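Local coordinates for ABC transporter ATP-binding protein (PDB 4HZI) that probably binds and hydrolyses ATP as the nucleotide-binding subunit of an orphan ABC transporter involved in manganese utilization and tolerance, at residues A[227-232]-A[236-241]; A[217-220]-A[224-227]; A[53-58]-A[243-248]. All coordinates share one frame; numbering follows the deposited sequence.

Contact 1 (A[227-232]-A[236-241]); sequences SLYITH and EIPDFY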
loop_
_atom_site.group_PDB
_atom_site.type_symbol
_atom_site.label_atom_id
_atom_site.label_comp_id
_atom_site.label_asym_id
_atom_site.label_seq_id
_atom_site.Cartn_x
_atom_site.Cartn_y
_atom_site.Cartn_z
ATOM N N SER A 227 2.550 -14.478 17.465
ATOM C CA SER A 227 2.303 -13.993 16.123
ATOM C C SER A 227 3.521 -13.697 15.281
ATOM O O SER A 227 4.589 -13.400 15.789
ATOM C CB SER A 227 1.372 -12.773 16.150
ATOM O OG SER A 227 2.020 -11.605 16.527
ATOM N N LEU A 228 3.269 -13.703 13.978
ATOM C CA LEU A 228 4.218 -13.332 12.952
ATOM C C LEU A 228 3.532 -12.334 12.063
ATOM O O LEU A 228 2.538 -12.629 11.479
ATOM C CB LEU A 228 4.631 -14.555 12.122
ATOM C CG LEU A 228 5.571 -14.321 10.953
ATOM C CD1 LEU A 228 6.919 -13.775 11.391
ATOM C CD2 LEU A 228 5.817 -15.625 10.187
ATOM N N TYR A 229 4.068 -11.145 11.996
ATOM C CA TYR A 229 3.506 -10.008 11.282
ATOM C C TYR A 229 4.388 -9.737 10.084
ATOM O O TYR A 229 5.593 -9.463 10.214
ATOM C CB TYR A 229 3.502 -8.812 12.210
ATOM C CG TYR A 229 2.725 -7.586 11.782
ATOM C CD1 TYR A 229 3.281 -6.639 10.910
ATOM C CD2 TYR A 229 1.441 -7.333 12.274
ATOM C CE1 TYR A 229 2.572 -5.501 10.550
ATOM C CE2 TYR A 229 0.742 -6.190 11.916
ATOM C CZ TYR A 229 1.290 -5.302 11.032
ATOM O OH TYR A 229 0.589 -4.180 10.680
ATOM N N ILE A 230 3.793 -9.778 8.908
ATOM C CA ILE A 230 4.549 -9.610 7.663
ATOM C C ILE A 230 4.222 -8.290 6.998
ATOM O O ILE A 230 3.064 -7.985 6.723
ATOM C CB ILE A 230 4.200 -10.771 6.716
ATOM C CG1 ILE A 230 4.581 -12.109 7.413
ATOM C CG2 ILE A 230 4.970 -10.667 5.383
ATOM C CD1 ILE A 230 3.464 -13.027 7.440
ATOM N N THR A 231 5.264 -7.515 6.701
ATOM C CA THR A 231 5.116 -6.198 6.127
ATOM C C THR A 231 6.333 -5.780 5.314
ATOM O O THR A 231 7.444 -6.323 5.469
ATOM C CB THR A 231 4.819 -5.132 7.224
ATOM O OG1 THR A 231 4.530 -3.880 6.618
ATOM C CG2 THR A 231 5.972 -4.980 8.151
ATOM N N HIS A 232 6.097 -4.802 4.446
ATOM C CA HIS A 232 7.172 -4.051 3.797
ATOM C C HIS A 232 7.228 -2.615 4.264
ATOM O O HIS A 232 8.046 -1.854 3.784
ATOM C CB HIS A 232 7.125 -4.134 2.276
ATOM C CG HIS A 232 5.971 -3.418 1.653
ATOM N ND1 HIS A 232 4.754 -4.031 1.487
ATOM C CD2 HIS A 232 5.858 -2.191 1.086
ATOM C CE1 HIS A 232 3.920 -3.201 0.880
ATOM N NE2 HIS A 232 4.554 -2.074 0.642
ATOM N N GLU A 236 3.872 0.381 9.869
ATOM C CA GLU A 236 2.730 -0.471 10.144
ATOM C C GLU A 236 2.917 -1.393 11.334
ATOM O O GLU A 236 2.044 -2.237 11.581
ATOM C CB GLU A 236 2.468 -1.372 8.928
ATOM C CG GLU A 236 1.872 -0.634 7.752
ATOM C CD GLU A 236 1.710 -1.489 6.506
ATOM O OE1 GLU A 236 2.002 -2.723 6.511
ATOM O OE2 GLU A 236 1.234 -0.906 5.533
ATOM N N ILE A 237 4.071 -1.320 12.005
ATOM C CA ILE A 237 4.432 -2.325 13.021
ATOM C C ILE A 237 4.040 -1.828 14.405
ATOM O O ILE A 237 4.635 -0.894 14.894
ATOM C CB ILE A 237 5.954 -2.599 13.035
ATOM C CG1 ILE A 237 6.387 -3.160 11.674
ATOM C CG2 ILE A 237 6.279 -3.601 14.111
ATOM C CD1 ILE A 237 7.866 -3.196 11.439
ATOM N N PRO A 238 3.112 -2.511 15.078
ATOM C CA PRO A 238 2.758 -2.067 16.430
ATOM C C PRO A 238 3.883 -2.229 17.440
ATOM O O PRO A 238 4.781 -3.076 17.290
ATOM C CB PRO A 238 1.628 -3.009 16.846
ATOM C CG PRO A 238 1.273 -3.813 15.698
ATOM C CD PRO A 238 2.284 -3.619 14.600
ATOM N N ASP A 239 3.770 -1.494 18.537
ATOM C CA ASP A 239 4.784 -1.516 19.577
ATOM C C ASP A 239 5.042 -2.836 20.284
ATOM O O ASP A 239 6.110 -3.013 20.857
ATOM C CB ASP A 239 4.467 -0.440 20.646
ATOM C CG ASP A 239 3.239 -0.792 21.540
ATOM O OD1 ASP A 239 2.451 -1.740 21.262
ATOM O OD2 ASP A 239 3.061 -0.077 22.556
ATOM N N PHE A 240 4.111 -3.778 20.280
ATOM C CA PHE A 240 4.363 -5.008 21.031
ATOM C C PHE A 240 5.246 -6.056 20.291
ATOM O O PHE A 240 5.549 -7.085 20.822
ATOM C CB PHE A 240 3.080 -5.636 21.550
ATOM C CG PHE A 240 2.106 -6.040 20.517
ATOM C CD1 PHE A 240 2.214 -7.275 19.867
ATOM C CD2 PHE A 240 1.045 -5.238 20.209
ATOM C CE1 PHE A 240 1.299 -7.659 18.911
ATOM C CE2 PHE A 240 0.125 -5.603 19.240
ATOM C CZ PHE A 240 0.249 -6.816 18.566
ATOM N N TYR A 241 5.615 -5.770 19.057
ATOM C CA TYR A 241 6.560 -6.619 18.302
ATOM C C TYR A 241 7.954 -6.447 18.862
ATOM O O TYR A 241 8.525 -5.353 18.869
ATOM C CB TYR A 241 6.467 -6.340 16.774
ATOM C CG TYR A 241 5.254 -7.073 16.286
ATOM C CD1 TYR A 241 5.303 -8.434 15.988
ATOM C CD2 TYR A 241 4.009 -6.435 16.237
ATOM C CE1 TYR A 241 4.140 -9.134 15.665
ATOM C CE2 TYR A 241 2.853 -7.136 15.924
ATOM C CZ TYR A 241 2.896 -8.457 15.637
ATOM O OH TYR A 241 1.692 -9.114 15.333
#

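Contact 2 (A[217-220]-A[224-227]); sequences KEYH and KFTS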
loop_
_atom_site.group_PDB
_atom_site.type_symbol
_atom_site.label_atom_id
_atom_site.label_comp_id
_atom_site.label_asym_id
_atom_site.label_seq_id
_atom_site.Cartn_x
_atom_site.Cartn_y
_atom_site.Cartn_z
ATOM N N LYS A 217 -3.779 -3.730 19.551
ATOM C CA LYS A 217 -3.150 -3.431 20.798
ATOM C C LYS A 217 -4.055 -3.753 21.972
ATOM O O LYS A 217 -3.582 -4.173 23.019
ATOM C CB LYS A 217 -2.750 -1.977 20.861
ATOM C CG LYS A 217 -1.546 -1.623 20.024
ATOM C CD LYS A 217 -1.243 -0.136 20.175
ATOM C CE LYS A 217 0.168 0.073 20.672
ATOM N NZ LYS A 217 0.581 1.502 20.680
ATOM N N GLU A 218 -5.347 -3.572 21.773
ATOM C CA GLU A 218 -6.329 -3.801 22.800
ATOM C C GLU A 218 -6.469 -5.290 23.036
ATOM O O GLU A 218 -6.507 -5.765 24.171
ATOM C CB GLU A 218 -7.649 -3.158 22.372
ATOM C CG GLU A 218 -8.730 -3.196 23.430
ATOM C CD GLU A 218 -9.486 -1.879 23.537
ATOM O OE1 GLU A 218 -9.671 -1.192 22.497
ATOM O OE2 GLU A 218 -9.886 -1.532 24.673
ATOM N N TYR A 219 -6.478 -6.042 21.951
ATOM C CA TYR A 219 -6.513 -7.474 22.026
ATOM C C TYR A 219 -5.286 -7.984 22.812
ATOM O O TYR A 219 -5.416 -8.853 23.704
ATOM C CB TYR A 219 -6.613 -8.083 20.607
ATOM C CG TYR A 219 -6.757 -9.581 20.647
ATOM C CD1 TYR A 219 -8.005 -10.164 20.713
ATOM C CD2 TYR A 219 -5.640 -10.412 20.672
ATOM C CE1 TYR A 219 -8.147 -11.535 20.819
ATOM C CE2 TYR A 219 -5.762 -11.794 20.742
ATOM C CZ TYR A 219 -7.028 -12.354 20.836
ATOM O OH TYR A 219 -7.178 -13.719 20.888
ATOM N N HIS A 220 -4.110 -7.475 22.459
ATOM C CA HIS A 220 -2.865 -7.869 23.075
ATOM C C HIS A 220 -2.839 -7.541 24.568
ATOM O O HIS A 220 -2.260 -8.286 25.350
ATOM C CB HIS A 220 -1.716 -7.164 22.393
ATOM C CG HIS A 220 -0.378 -7.415 23.010
ATOM N ND1 HIS A 220 0.217 -6.526 23.875
ATOM C CD2 HIS A 220 0.472 -8.457 22.902
ATOM C CE1 HIS A 220 1.372 -7.012 24.277
ATOM N NE2 HIS A 220 1.545 -8.191 23.704
ATOM N N LYS A 224 -2.473 -13.058 26.262
ATOM C CA LYS A 224 -1.206 -13.487 25.664
ATOM C C LYS A 224 -1.478 -14.319 24.384
ATOM O O LYS A 224 -2.427 -15.123 24.341
ATOM C CB LYS A 224 -0.359 -14.277 26.661
ATOM C CG LYS A 224 0.369 -13.398 27.672
ATOM C CD LYS A 224 1.201 -14.236 28.629
ATOM C CE LYS A 224 1.795 -13.401 29.747
ATOM N NZ LYS A 224 2.434 -12.125 29.289
ATOM N N PHE A 225 -0.664 -14.092 23.337
ATOM C CA PHE A 225 -0.742 -14.878 22.081
ATOM C C PHE A 225 0.599 -14.820 21.324
ATOM O O PHE A 225 1.549 -14.198 21.808
ATOM C CB PHE A 225 -1.929 -14.460 21.185
ATOM C CG PHE A 225 -1.808 -13.094 20.519
ATOM C CD1 PHE A 225 -1.869 -11.915 21.238
ATOM C CD2 PHE A 225 -1.682 -12.988 19.129
ATOM C CE1 PHE A 225 -1.830 -10.688 20.604
ATOM C CE2 PHE A 225 -1.611 -11.761 18.493
ATOM C CZ PHE A 225 -1.646 -10.597 19.220
ATOM N N THR A 226 0.699 -15.581 20.244
ATOM C CA THR A 226 1.982 -15.699 19.499
ATOM C C THR A 226 1.684 -15.289 18.058
ATOM O O THR A 226 0.668 -15.719 17.501
ATOM C CB THR A 226 2.552 -17.135 19.514
ATOM O OG1 THR A 226 2.677 -17.598 20.860
ATOM C CG2 THR A 226 3.948 -17.166 18.912
ATOM N N SER A 227 2.550 -14.478 17.465
ATOM C CA SER A 227 2.303 -13.993 16.123
ATOM C C SER A 227 3.521 -13.697 15.281
ATOM O O SER A 227 4.589 -13.400 15.789
ATOM C CB SER A 227 1.372 -12.773 16.150
ATOM O OG SER A 227 2.020 -11.605 16.527
#

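Contact 3 (A[53-58]-A[243-248]); sequences VSFEIK and KAVLLK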
loop_
_atom_site.group_PDB
_atom_site.type_symbol
_atom_site.label_atom_id
_atom_site.label_comp_id
_atom_site.label_asym_id
_atom_site.label_seq_id
_atom_site.Cartn_x
_atom_site.Cartn_y
_atom_site.Cartn_z
ATOM N N VAL A 53 16.952 -20.053 5.149
ATOM C CA VAL A 53 16.228 -19.150 6.066
ATOM C C VAL A 53 16.184 -19.782 7.454
ATOM O O VAL A 53 15.770 -20.912 7.645
ATOM C CB VAL A 53 14.800 -18.873 5.521
ATOM C CG1 VAL A 53 13.929 -18.134 6.556
ATOM C CG2 VAL A 53 14.886 -18.024 4.298
ATOM N N SER A 54 16.677 -19.020 8.439
ATOM C CA SER A 54 16.699 -19.484 9.804
ATOM C C SER A 54 16.164 -18.396 10.753
ATOM O O SER A 54 16.588 -17.233 10.715
ATOM C CB SER A 54 18.144 -19.841 10.188
ATOM O OG SER A 54 18.575 -21.005 9.493
ATOM N N PHE A 55 15.213 -18.792 11.577
ATOM C CA PHE A 55 14.744 -17.970 12.666
ATOM C C PHE A 55 13.862 -18.796 13.587
ATOM O O PHE A 55 13.547 -19.952 13.313
ATOM C CB PHE A 55 14.052 -16.686 12.188
ATOM C CG PHE A 55 12.736 -16.878 11.478
ATOM C CD1 PHE A 55 11.497 -16.865 12.170
ATOM C CD2 PHE A 55 12.726 -16.976 10.088
ATOM C CE1 PHE A 55 10.300 -16.982 11.468
ATOM C CE2 PHE A 55 11.515 -17.093 9.391
ATOM C CZ PHE A 55 10.316 -17.084 10.077
ATOM N N GLU A 56 13.437 -18.220 14.702
ATOM C CA GLU A 56 12.513 -18.970 15.550
ATOM C C GLU A 56 11.625 -18.028 16.352
ATOM O O GLU A 56 11.990 -16.878 16.529
ATOM C CB GLU A 56 13.239 -19.948 16.454
ATOM C CG GLU A 56 14.050 -19.379 17.576
ATOM C CD GLU A 56 13.721 -20.040 18.930
ATOM O OE1 GLU A 56 13.060 -21.130 19.000
ATOM O OE2 GLU A 56 14.126 -19.446 19.955
ATOM N N ILE A 57 10.443 -18.510 16.733
ATOM C CA ILE A 57 9.498 -17.690 17.499
ATOM C C ILE A 57 9.117 -18.569 18.690
ATOM O O ILE A 57 8.714 -19.728 18.537
ATOM C CB ILE A 57 8.215 -17.319 16.687
ATOM C CG1 ILE A 57 8.567 -16.618 15.368
ATOM C CG2 ILE A 57 7.258 -16.486 17.555
ATOM C CD1 ILE A 57 7.389 -16.363 14.444
ATOM N N LYS A 58 9.257 -18.020 19.900
ATOM C CA LYS A 58 8.875 -18.760 21.101
ATOM C C LYS A 58 7.442 -18.423 21.464
ATOM O O LYS A 58 6.879 -17.419 20.995
ATOM C CB LYS A 58 9.799 -18.367 22.245
ATOM C CG LYS A 58 11.269 -18.550 21.904
ATOM C CD LYS A 58 12.047 -18.942 23.132
ATOM C CE LYS A 58 13.513 -19.170 22.819
ATOM N NZ LYS A 58 14.133 -17.932 22.293
ATOM N N LYS A 243 10.702 -8.846 18.284
ATOM C CA LYS A 243 11.734 -9.586 17.511
ATOM C C LYS A 243 11.459 -9.308 16.050
ATOM O O LYS A 243 10.303 -9.039 15.677
ATOM C CB LYS A 243 11.588 -11.090 17.679
ATOM C CG LYS A 243 11.675 -11.628 19.090
ATOM C CD LYS A 243 13.117 -11.659 19.549
ATOM C CE LYS A 243 13.874 -12.796 18.888
ATOM N NZ LYS A 243 14.794 -13.436 19.869
ATOM N N ALA A 244 12.484 -9.412 15.209
ATOM C CA ALA A 244 12.267 -9.224 13.770
ATOM C C ALA A 244 13.208 -10.132 12.987
ATOM O O ALA A 244 14.273 -10.589 13.465
ATOM C CB ALA A 244 12.470 -7.806 13.374
ATOM N N VAL A 245 12.777 -10.381 11.772
ATOM C CA VAL A 245 13.571 -11.037 10.765
ATOM C C VAL A 245 13.560 -10.090 9.564
ATOM O O VAL A 245 12.472 -9.683 9.105
ATOM C CB VAL A 245 12.886 -12.362 10.338
ATOM C CG1 VAL A 245 13.636 -13.042 9.184
ATOM C CG2 VAL A 245 12.759 -13.327 11.484
ATOM N N LEU A 246 14.728 -9.755 9.020
ATOM C CA LEU A 246 14.845 -8.854 7.884
ATOM C C LEU A 246 15.178 -9.758 6.674
ATOM O O LEU A 246 16.085 -10.591 6.770
ATOM C CB LEU A 246 15.984 -7.855 8.065
ATOM C CG LEU A 246 15.965 -6.964 9.298
ATOM C CD1 LEU A 246 17.154 -6.012 9.249
ATOM C CD2 LEU A 246 14.674 -6.154 9.459
ATOM N N LEU A 247 14.348 -9.663 5.634
ATOM C CA LEU A 247 14.410 -10.555 4.493
ATOM C C LEU A 247 14.653 -9.761 3.220
ATOM O O LEU A 247 13.981 -8.783 2.948
ATOM C CB LEU A 247 13.084 -11.320 4.329
ATOM C CG LEU A 247 13.167 -12.607 3.509
ATOM C CD1 LEU A 247 13.816 -13.805 4.173
ATOM C CD2 LEU A 247 11.777 -12.991 2.981
ATOM N N LYS A 248 15.629 -10.221 2.431
ATOM C CA LYS A 248 16.049 -9.550 1.220
ATOM C C LYS A 248 16.525 -10.614 0.219
ATOM O O LYS A 248 17.418 -11.396 0.517
ATOM C CB LYS A 248 17.209 -8.630 1.551
ATOM C CG LYS A 248 17.682 -7.753 0.417
ATOM C CD LYS A 248 19.035 -7.154 0.851
ATOM C CE LYS A 248 19.484 -6.055 -0.080
ATOM N NZ LYS A 248 20.808 -5.554 0.380
HETATM O O HOH W 1 13.773 -15.141 22.048
#

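Contact 1 (A[227-232]-A[236-241])
The strand that runs into the presumed H-loop of this ABC ATPase, 227-231, sends S227, Y229 and T231 from one of its sides against the returning loop 236-241. Alternation along the strand accounts for the choice, since the CB atoms of L228 and I230 point away from the loop. At the N-terminal end of the strand S227 OG lies 2.8 Å from Y241 OH, a hydrogen bond in which either hydroxyl could be the donor; S227 OG is also bonded to H62 ND1, so this buried oxygen has two polar partners. The rings of Y229 and Y241 are inclined at 54° with centroids 5.2 Å apart, an oblique meeting. Here the tightest carbon contact is 3.5 Å, from Y229 CB to Y241 CZ.

Y229 has CG anti to the backbone N (chi1 -169°), which directs its phenol to the first residue of segment 236-241. There OH makes a weak hydrogen bond to E236 O, 2.6 Å away, while P238 CD sits over one face of the same ring, displaced toward the rim, in a CH-pi contact 4.3 Å from the Y229 centroid. Within the RecA-like core the parallel strand 227-231 lies between 194-198 and 62-67, and H232, which follows it, probably corresponds to the switch (H-loop) histidine of ABC ATPases; its ND1 is hydrogen-bonded to E199.

Just before that histidine, T231 OG1 donates to E236 OE1 over 2.8 Å, reaching the oxygen from above the carboxylate, 47° out of its plane. R233 N is a further partner of T231 OG1, tying the turn after the strand to the same hydroxyl. The methyl branch of T231 serves the apolar side, with CG2 4.0 Å from I237 CG1.

Contact 2 (A[217-220]-A[224-227])
Y219 and H220, near the C-terminal end of helix 206-222, meet F225 in the short connection that leads into strand 227-231. This helix links two neighbouring parallel strands, 194-198 and 227-231, so the contact closes the second half of a beta-alpha-beta crossover in the nucleotide-binding fold.

K224 marks the place where the chain comes nearest the helix by backbone, its CA standing 6.4 Å from that of H220, but its side chain is directed away and only the following residue packs back. F225 carries the contact. Its CG lies between the backbone N and the carbonyl carbon (chi1 70°), and its CB points toward the helix, which brings the ring against two consecutive helical residues in two different ways. The first is a T-shaped stack: the edge of Y219 is directed at the face of F225, with planes at 83° and centroids 5.3 Å apart. The touching edge is the CD2-CE2 side of the tyrosine, displaced toward the rim of the phenylalanine, where Y219 CD2 is 3.8 Å from F225 CE1 and Y219 CE2 is 3.9 Å from F225 CD1. The second is edge contact with H220: F225 CE1 lies 3.9 Å from H220 CD2 in the imidazole plane, while H220 CB, 4.0 Å from F225 CE1, lies in the plane of the phenyl ring. The two contacts thus use a face and an edge of one phenyl group.

The aromatic cluster extends further, since H62 forms an edge-to-face pair with F225, F184 does so with Y219, and F240 stacks on H220. T226, the last residue before the strand, then turns its hydroxyl to another part of the fold, OG1 being hydrogen-bonded to N60 N.

Contact 3 (A[53-58]-A[243-248])
V245 and F55 meet where two sheets of the ABC ATPase fold face each other, edge strand 53-58 of the antiparallel subdomain lying against strand 243-248 of the mixed core sheet. The main apolar contact is a CH-pi interaction. V245 CG2, the methyl anti to the carbonyl carbon, stands over one face of the F55 ring, 3.9 Å from its centroid and 26° off the normal. The methyl is shifted toward the root of the ring, where it lies 3.6 Å from F55 CG. F255 of strand 251-255 touches both residues. Further along, V53 CG2 and L247 CD1 make a looser branch-to-branch contact at 4.4 Å; L247 also touches residues of the probable P-loop, and its side chain is about 6 Å from a bound sulfate.

Polar contacts gather at the K58/K243 end of the facing strands. K58 curls back on its own strand to form a salt bridge with E56, NZ to OE2 2.8 Å, a contact that is weak as a hydrogen bond. One water bridges the strands by accepting from two ammonium groups, at 2.8 Å from K58 NZ and 2.9 Å from K243 NZ.

Strand 53-58 opens the sequence order, contact 2 follows far along the chain, contact 1 starts at S227 where contact 2 ends, and strand 243-248 completes contact 3, whose chain loop encloses the other two. Contacts 1 and 2 have centres about 11 Å apart and meet through F240, which packs on H220 and F225, and a long, weak D239-K217 ion pair. Contact 3 is centred about 12 Å from contact 1 and 19 Å from contact 2. Strands 227-231 and 243-248 flank strand 62-67 in one mixed sheet. Helix 206-222 and the antiparallel sheet thus pack around a RecA-like core whose strand ends probably carry the P-loop and H-loop, while I57 bridges toward L228 and T226.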